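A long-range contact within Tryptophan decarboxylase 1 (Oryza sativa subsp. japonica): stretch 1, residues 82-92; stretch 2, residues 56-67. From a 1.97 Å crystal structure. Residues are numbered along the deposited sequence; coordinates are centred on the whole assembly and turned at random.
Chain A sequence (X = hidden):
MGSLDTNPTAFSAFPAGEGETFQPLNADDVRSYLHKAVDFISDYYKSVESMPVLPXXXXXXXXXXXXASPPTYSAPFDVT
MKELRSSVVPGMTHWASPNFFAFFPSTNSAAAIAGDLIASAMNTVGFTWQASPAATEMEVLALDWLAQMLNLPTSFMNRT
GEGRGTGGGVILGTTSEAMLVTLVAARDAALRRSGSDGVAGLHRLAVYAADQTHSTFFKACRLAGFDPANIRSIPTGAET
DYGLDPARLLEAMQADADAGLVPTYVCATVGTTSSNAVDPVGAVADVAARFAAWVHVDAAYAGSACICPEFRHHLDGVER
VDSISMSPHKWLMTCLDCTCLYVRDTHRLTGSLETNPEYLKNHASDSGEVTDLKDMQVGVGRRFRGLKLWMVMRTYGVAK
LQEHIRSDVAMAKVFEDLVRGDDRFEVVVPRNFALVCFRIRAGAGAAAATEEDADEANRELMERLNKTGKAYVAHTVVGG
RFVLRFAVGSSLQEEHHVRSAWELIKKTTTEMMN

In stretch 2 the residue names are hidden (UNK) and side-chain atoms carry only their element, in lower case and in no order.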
ATOM      1  N   LYS A  82      15.669  11.403  20.127  1.00 30.53           N
ATOM      2  CA  LYS A  82      16.574  12.541  19.968  1.00 33.69           C
ATOM      3  C   LYS A  82      17.108  12.624  18.540  1.00 29.39           C
ATOM      4  O   LYS A  82      17.186  13.715  17.965  1.00 31.12           O
ATOM      5  CB  LYS A  82      17.729  12.470  20.973  1.00 30.55           C
ATOM      6  CG  LYS A  82      18.675  13.673  20.871  1.00 36.18           C
ATOM      7  CD  LYS A  82      19.816  13.579  21.873  1.00 45.62           C
ATOM      8  CE  LYS A  82      20.590  14.895  21.988  1.00 42.98           C
ATOM      9  NZ  LYS A  82      21.270  14.971  23.324  1.00 45.88           N
ATOM     10  N   GLU A  83      17.469  11.483  17.947  1.00 28.72           N
ATOM     11  CA  GLU A  83      17.909  11.488  16.549  1.00 30.59           C
ATOM     12  C   GLU A  83      16.781  11.874  15.603  1.00 32.07           C
ATOM     13  O   GLU A  83      17.024  12.551  14.600  1.00 29.88           O
ATOM     14  CB  GLU A  83      18.509  10.128  16.182  1.00 29.71           C
ATOM     15  CG  GLU A  83      19.712   9.785  17.094  1.00 35.99           C
ATOM     16  CD  GLU A  83      20.494   8.555  16.656  1.00 37.52           C
ATOM     17  OE1 GLU A  83      19.970   7.750  15.862  1.00 40.15           O
ATOM     18  OE2 GLU A  83      21.643   8.387  17.118  1.00 41.36           O
ATOM     19  N   LEU A  84      15.544  11.479  15.911  1.00 30.32           N
ATOM     20  CA  LEU A  84      14.402  11.996  15.165  1.00 32.60           C
ATOM     21  C   LEU A  84      14.388  13.522  15.172  1.00 32.02           C
ATOM     22  O   LEU A  84      14.240  14.164  14.123  1.00 32.17           O
ATOM     23  CB  LEU A  84      13.103  11.448  15.761  1.00 29.54           C
ATOM     24  CG  LEU A  84      11.829  11.997  15.135  1.00 33.65           C
ATOM     25  CD1 LEU A  84      11.661  11.445  13.722  1.00 32.81           C
ATOM     26  CD2 LEU A  84      10.628  11.660  16.006  1.00 31.58           C
ATOM     27  N   ARG A  85      14.534  14.124  16.352  1.00 27.26           N
ATOM     28  CA  ARG A  85      14.434  15.576  16.449  1.00 33.77           C
ATOM     29  C   ARG A  85      15.652  16.274  15.855  1.00 31.74           C
ATOM     30  O   ARG A  85      15.517  17.371  15.300  1.00 35.89           O
ATOM     31  CB  ARG A  85      14.245  16.006  17.906  1.00 35.01           C
ATOM     32  CG  ARG A  85      13.014  15.406  18.574  1.00 37.54           C
ATOM     33  CD  ARG A  85      13.013  15.610  20.079  1.00 40.02           C
ATOM     34  NE  ARG A  85      11.889  16.452  20.482  1.00 46.53           N
ATOM     35  CZ  ARG A  85      10.806  16.020  21.127  1.00 46.90           C
ATOM     36  NH1 ARG A  85      10.688  14.735  21.466  1.00 39.79           N
ATOM     37  NH2 ARG A  85       9.840  16.883  21.439  1.00 45.47           N
ATOM     38  N   SER A  86      16.835  15.665  15.966  1.00 31.91           N
ATOM     39  CA  SER A  86      18.087  16.313  15.573  1.00 38.50           C
ATOM     40  C   SER A  86      18.420  16.147  14.097  1.00 37.08           C
ATOM     41  O   SER A  86      18.952  17.076  13.481  1.00 39.26           O
ATOM     42  CB  SER A  86      19.260  15.763  16.390  1.00 35.58           C
ATOM     43  OG  SER A  86      19.141  16.117  17.746  1.00 45.71           O
ATOM     44  N   SER A  87      18.148  14.974  13.521  1.00 34.70           N
ATOM     45  CA  SER A  87      18.602  14.662  12.174  1.00 33.81           C
ATOM     46  C   SER A  87      17.480  14.470  11.165  1.00 35.45           C
ATOM     47  O   SER A  87      17.685  14.746   9.980  1.00 37.12           O
ATOM     48  CB  SER A  87      19.466  13.399  12.192  1.00 35.21           C
ATOM     49  OG  SER A  87      20.635  13.604  12.968  1.00 39.80           O
ATOM     50  N   VAL A  88      16.303  14.016  11.594  1.00 32.53           N
ATOM     51  CA  VAL A  88      15.201  13.773  10.665  1.00 33.38           C
ATOM     52  C   VAL A  88      14.374  15.038  10.463  1.00 34.54           C
ATOM     53  O   VAL A  88      14.257  15.540   9.337  1.00 34.64           O
ATOM     54  CB  VAL A  88      14.322  12.609  11.157  1.00 33.35           C
ATOM     55  CG1 VAL A  88      13.110  12.422  10.235  1.00 34.89           C
ATOM     56  CG2 VAL A  88      15.152  11.327  11.294  1.00 32.85           C
ATOM     57  N   VAL A  89      13.790  15.562  11.538  1.00 31.38           N
ATOM     58  CA  VAL A  89      12.908  16.731  11.460  1.00 33.17           C
ATOM     59  C   VAL A  89      13.545  17.915  10.728  1.00 38.69           C
ATOM     60  O   VAL A  89      12.843  18.594   9.961  1.00 38.32           O
ATOM     61  CB  VAL A  89      12.441  17.161  12.862  1.00 40.45           C
ATOM     62  CG1 VAL A  89      11.719  18.502  12.806  1.00 39.63           C
ATOM     63  CG2 VAL A  89      11.535  16.103  13.481  1.00 34.73           C
ATOM     64  N   PRO A  90      14.832  18.240  10.938  1.00 37.43           N
ATOM     65  CA  PRO A  90      15.406  19.392  10.220  1.00 41.05           C
ATOM     66  C   PRO A  90      15.573  19.168   8.726  1.00 40.89           C
ATOM     67  O   PRO A  90      15.744  20.147   7.988  1.00 40.27           O
ATOM     68  CB  PRO A  90      16.764  19.600  10.912  1.00 41.96           C
ATOM     69  CG  PRO A  90      16.580  18.984  12.270  1.00 41.31           C
ATOM     70  CD  PRO A  90      15.758  17.765  11.983  1.00 37.38           C
ATOM     71  N   GLY A  91      15.539  17.924   8.256  1.00 37.14           N
ATOM     72  CA  GLY A  91      15.608  17.617   6.842  1.00 36.88           C
ATOM     73  C   GLY A  91      14.270  17.348   6.189  1.00 35.98           C
ATOM     74  O   GLY A  91      14.237  16.943   5.021  1.00 37.11           O
ATOM     75  N   MET A  92      13.167  17.566   6.899  1.00 36.59           N
ATOM     76  CA  MET A  92      11.824  17.359   6.373  1.00 36.58           C
ATOM     77  C   MET A  92      11.317  18.584   5.634  1.00 36.57           C
ATOM     78  O   MET A  92      11.623  19.721   5.996  1.00 35.41           O
ATOM     79  CB  MET A  92      10.835  17.085   7.504  1.00 34.92           C
ATOM     80  CG  MET A  92      10.764  15.686   8.013  1.00 39.32           C
ATOM     81  SD  MET A  92       9.814  15.791   9.554  1.00 54.28           S
ATOM     82  CE  MET A  92       8.252  16.453   8.973  1.00 42.77           C
ATOM     83  N   UNK A  56      16.981  22.921   4.493  1.00 45.99           N
ATOM     84  CA  UNK A  56      18.243  23.399   3.947  1.00 48.35           C
ATOM     85  C   UNK A  56      19.315  22.326   4.150  1.00 45.17           C
ATOM     86  O   UNK A  56      20.267  22.497   4.910  1.00 49.61           O
ATOM     87  c   UNK A  56      18.635  24.719   4.613  1.00 51.81           C
ATOM     88  o   UNK A  56      19.807  25.530   2.696  1.00 60.71           O
ATOM     89  n   UNK A  56      20.773  25.835   4.701  1.00 56.21           N
ATOM     90  c   UNK A  56      19.794  25.396   3.921  1.00 57.22           C
ATOM     91  N   UNK A  57      19.143  21.194   3.474  1.00 38.29           N
ATOM     92  CA  UNK A  57      20.079  20.084   3.557  1.00 41.50           C
ATOM     93  C   UNK A  57      20.506  19.718   2.143  1.00 43.10           C
ATOM     94  O   UNK A  57      19.822  20.021   1.163  1.00 45.44           O
ATOM     95  c   UNK A  57      19.061  19.179   5.704  1.00 40.34           C
ATOM     96  c   UNK A  57      19.487  18.844   4.275  1.00 41.70           C
ATOM     97  c   UNK A  57      18.299  18.291   3.483  1.00 39.16           C
ATOM     98  N   UNK A  58      21.650  19.056   2.052  1.00 45.89           N
ATOM     99  CA  UNK A  58      22.140  18.539   0.790  1.00 46.45           C
ATOM    100  C   UNK A  58      21.824  17.056   0.670  1.00 43.64           C
ATOM    101  O   UNK A  58      21.746  16.348   1.680  1.00 43.07           O
ATOM    102  c   UNK A  58      26.512  19.931   0.017  1.00 55.78           C
ATOM    103  c   UNK A  58      23.655  18.733   0.670  1.00 48.61           C
ATOM    104  c   UNK A  58      24.103  20.179   0.686  1.00 51.94           C
ATOM    105  n   UNK A  58      27.904  20.296   0.410  1.00 56.78           N
ATOM    106  c   UNK A  58      25.554  20.287   1.136  1.00 54.81           C
ATOM    107  N   UNK A  59      21.627  16.565  -0.550  1.00 42.93           N
ATOM    108  CA  UNK A  59      21.467  15.120  -0.745  1.00 42.19           C
ATOM    109  C   UNK A  59      22.620  14.354  -0.112  1.00 45.79           C
ATOM    110  O   UNK A  59      23.789  14.689  -0.310  1.00 43.62           O
ATOM    111  c   UNK A  59      21.010  16.291  -2.777  1.00 45.45           C
ATOM    112  c   UNK A  59      21.461  14.971  -2.272  1.00 46.00           C
ATOM    113  c   UNK A  59      21.496  17.321  -1.805  1.00 43.26           C
ATOM    114  N   UNK A  60      22.285  13.327   0.672  1.00 38.54           N
ATOM    115  CA  UNK A  60      23.275  12.501   1.327  1.00 37.70           C
ATOM    116  C   UNK A  60      23.565  12.854   2.772  1.00 36.30           C
ATOM    117  O   UNK A  60      24.327  12.135   3.423  1.00 33.83           O
ATOM    118  N   UNK A  61      22.965  13.919   3.299  1.00 34.70           N
ATOM    119  CA  UNK A  61      23.289  14.346   4.655  1.00 38.75           C
ATOM    120  C   UNK A  61      22.943  13.281   5.691  1.00 37.82           C
ATOM    121  O   UNK A  61      23.630  13.168   6.718  1.00 34.58           O
ATOM    122  c   UNK A  61      19.767  15.235   7.513  1.00 36.63           C
ATOM    123  c   UNK A  61      18.819  15.066   5.315  1.00 36.98           C
ATOM    124  c   UNK A  61      18.674  15.054   6.693  1.00 37.97           C
ATOM    125  c   UNK A  61      20.074  15.258   4.765  1.00 38.19           C
ATOM    126  c   UNK A  61      22.560  15.656   4.975  1.00 39.21           C
ATOM    127  c   UNK A  61      21.191  15.449   5.575  1.00 39.04           C
ATOM    128  c   UNK A  61      21.013  15.435   6.953  1.00 38.60           C
ATOM    129  o   UNK A  61      17.440  14.857   7.265  1.00 34.73           O
ATOM    130  N   UNK A  62      21.896  12.480   5.442  1.00 35.31           N
ATOM    131  CA  UNK A  62      21.330  11.670   6.520  1.00 33.67           C
ATOM    132  C   UNK A  62      22.282  10.561   6.942  1.00 32.10           C
ATOM    133  O   UNK A  62      22.565  10.399   8.136  1.00 30.01           O
ATOM    134  c   UNK A  62      19.974  11.083   6.112  1.00 32.11           C
ATOM    135  c   UNK A  62      18.974  11.598   8.355  1.00 31.48           C
ATOM    136  c   UNK A  62      17.977   9.738   6.975  1.00 30.91           C
ATOM    137  c   UNK A  62      19.264  10.490   7.340  1.00 33.87           C
ATOM    138  N   UNK A  63      22.778   9.776   5.982  1.00 29.07           N
ATOM    139  CA  UNK A  63      23.741   8.740   6.336  1.00 33.85           C
ATOM    140  C   UNK A  63      25.005   9.328   6.971  1.00 35.89           C
ATOM    141  O   UNK A  63      25.636   8.671   7.807  1.00 32.01           O
ATOM    142  c   UNK A  63      25.305   5.788   4.320  1.00 43.85           C
ATOM    143  c   UNK A  63      25.073   6.777   5.452  1.00 35.12           C
ATOM    144  c   UNK A  63      24.104   7.903   5.114  1.00 34.66           C
ATOM    145  o   UNK A  63      24.383   5.090   3.887  1.00 39.95           O
ATOM    146  n   UNK A  63      26.554   5.700   3.855  1.00 42.14           N
ATOM    147  N   UNK A  64      25.402  10.541   6.581  1.00 36.10           N
ATOM    148  CA  UNK A  64      26.511  11.205   7.269  1.00 37.78           C
ATOM    149  C   UNK A  64      26.234  11.326   8.763  1.00 35.18           C
ATOM    150  O   UNK A  64      27.105  11.021   9.587  1.00 42.05           O
ATOM    151  o   UNK A  64      27.270  13.589   4.573  1.00 39.07           O
ATOM    152  c   UNK A  64      27.294  12.540   5.244  1.00 40.00           C
ATOM    153  c   UNK A  64      26.765  12.594   6.673  1.00 36.90           C
ATOM    154  o   UNK A  64      27.736  11.460   4.803  1.00 45.42           O
ATOM    155  N   UNK A  65      25.020  11.752   9.131  1.00 36.17           N
ATOM    156  CA  UNK A  65      24.686  12.014  10.533  1.00 35.28           C
ATOM    157  C   UNK A  65      24.347  10.737  11.292  1.00 38.02           C
ATOM    158  O   UNK A  65      24.962  10.431  12.317  1.00 38.22           O
ATOM    159  c   UNK A  65      23.526  12.990  10.615  1.00 34.67           C
ATOM    160  c   UNK A  65      23.889  14.334  10.091  1.00 36.53           C
ATOM    161  o   UNK A  65      22.944  16.467   9.916  1.00 41.53           O
ATOM    162  o   UNK A  65      21.976  15.016  11.253  1.00 44.98           O
ATOM    163  c   UNK A  65      22.863  15.345  10.439  1.00 38.24           C
ATOM    164  N   UNK A  66      23.348   9.990  10.836  1.00 39.25           N
ATOM    165  CA  UNK A  66      23.207   8.649  11.375  1.00 32.80           C
ATOM    166  C   UNK A  66      24.395   7.862  10.852  1.00 33.61           C
ATOM    167  O   UNK A  66      25.280   8.415  10.210  1.00 46.40           O
ATOM    168  c   UNK A  66      20.767   9.187  11.182  1.00 34.36           C
ATOM    169  c   UNK A  66      20.652   9.645  12.626  1.00 37.82           C
ATOM    170  c   UNK A  66      19.412   8.743  10.660  1.00 34.73           C
ATOM    171  c   UNK A  66      21.829   8.094  11.023  1.00 31.32           C
ATOM    172  N   UNK A  67      24.513   6.595  11.116  1.00 35.81           N
ATOM    173  CA  UNK A  67      25.730   6.054  10.521  1.00 37.71           C
ATOM    174  C   UNK A  67      25.414   5.255   9.266  1.00 36.43           C
ATOM    175  O   UNK A  67      24.259   5.107   8.879  1.00 34.65           O
ATOM    176  n   UNK A  67      29.758   5.661  16.444  1.00 38.54           N
ATOM    177  c   UNK A  67      29.337   5.042  15.367  1.00 32.16           C
ATOM    178  c   UNK A  67      27.326   6.049  12.446  1.00 34.53           C
ATOM    179  c   UNK A  67      28.107   5.087  13.288  1.00 32.29           C
ATOM    180  n   UNK A  67      28.602   5.700  14.485  1.00 38.40           N
ATOM    181  c   UNK A  67      26.504   5.219  11.525  1.00 30.97           C
ATOM    182  n   UNK A  67      29.639   3.769  15.148  1.00 33.50           N
TER
HETATM  183  O   HOH W   1      16.852  22.843   7.675  1.00 46.06           O

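Position 56 carries four side-chain atoms: two carbons, the second bonded to one oxygen and one nitrogen. This is a short amide, Asn56. Its CA-to-CB bond points away from stretch 1, but its backbone N gives a 3.2 Å hydrogen bond to the O of water 1, which in turn donates to Pro90 O at 2.9 Å.

At position 57 one carbon bears two more, a beta-branched side chain of three carbons, hence Val57. It points toward stretch 1, with CG1 4.0 Å from Gly91 CA and 4.1 Å from Pro90 O, a packing contact.

Position 58 has four carbons in a row ending in nitrogen, the unbranched amine of Lys58, whose side chain is out of reach of stretch 1. At position 59 three carbons close a ring onto the backbone N, which identifies Pro59, also out of reach.

Position 60 has no side-chain atoms and is Gly60. Its phi/psi of 98/-4° would jam a CB against the carbonyl O of the preceding residue, so the backbone itself calls for glycine. It lies in a type II turn from Lys58 to position 61, supported by the 3.2 Å hydrogen bond from N of residue 61 to Lys58 O, and occupies the N-cap position of helix 61-65.

Position 61 shows one carbon, then a six-carbon ring bearing an oxygen: Tyr61. With chi1 at 90°, the ring carries OH to 2.7 Å from Ser87 O, to which it donates a hydrogen bond. Ser87 O lies at the ring edge, near its plane. OH is also 3.3 Å from Gly91 CA; an ideal CB on Gly91 would sit 1.9 Å from OH, a clash.

Position 62 has four carbons forked at the second, so it is Leu62. CB points sideways, yet the end comes nearer, placing CD1 3.8 Å from Ser87 O.

Position 63 has three carbons, the last with one oxygen and one nitrogen: the longer amide Gln63. Position 64 has two carbons, the second with two oxygens: Asp64. Neither side chain reaches stretch 1.

Position 65 has three carbons, the third bearing two oxygens, and is Glu65. It points toward stretch 1, and its OE1 accepts a 2.6 Å hydrogen bond from Ser87 OG.

Position 66 is another four-carbon fork at the second atom, Leu66, the first residue to leave helical phi/psi. Its CD2 packs 4.0 Å from Ser87 CB and 3.8 Å from Glu83 OE1.

Position 67 runs three carbons, a nitrogen, then a carbon with two nitrogens: the guanidinium of Arg67, beyond contact.

The contact centres on Ser87, which has the largest covered area, 77 Å² of the 372 Å² summed over both sides. Its carbonyl accepts from Tyr61 while its hydroxyl donates to Glu65. The helix axes approach no closer than 10.6 Å, at 136°, so side chains span the gap. Leucine carbons pack beside the polar pair, and Gly91 leaves room for the tyrosine hydroxyl.

Stretch 2, residues 56-67: NVKPGYLQDELR
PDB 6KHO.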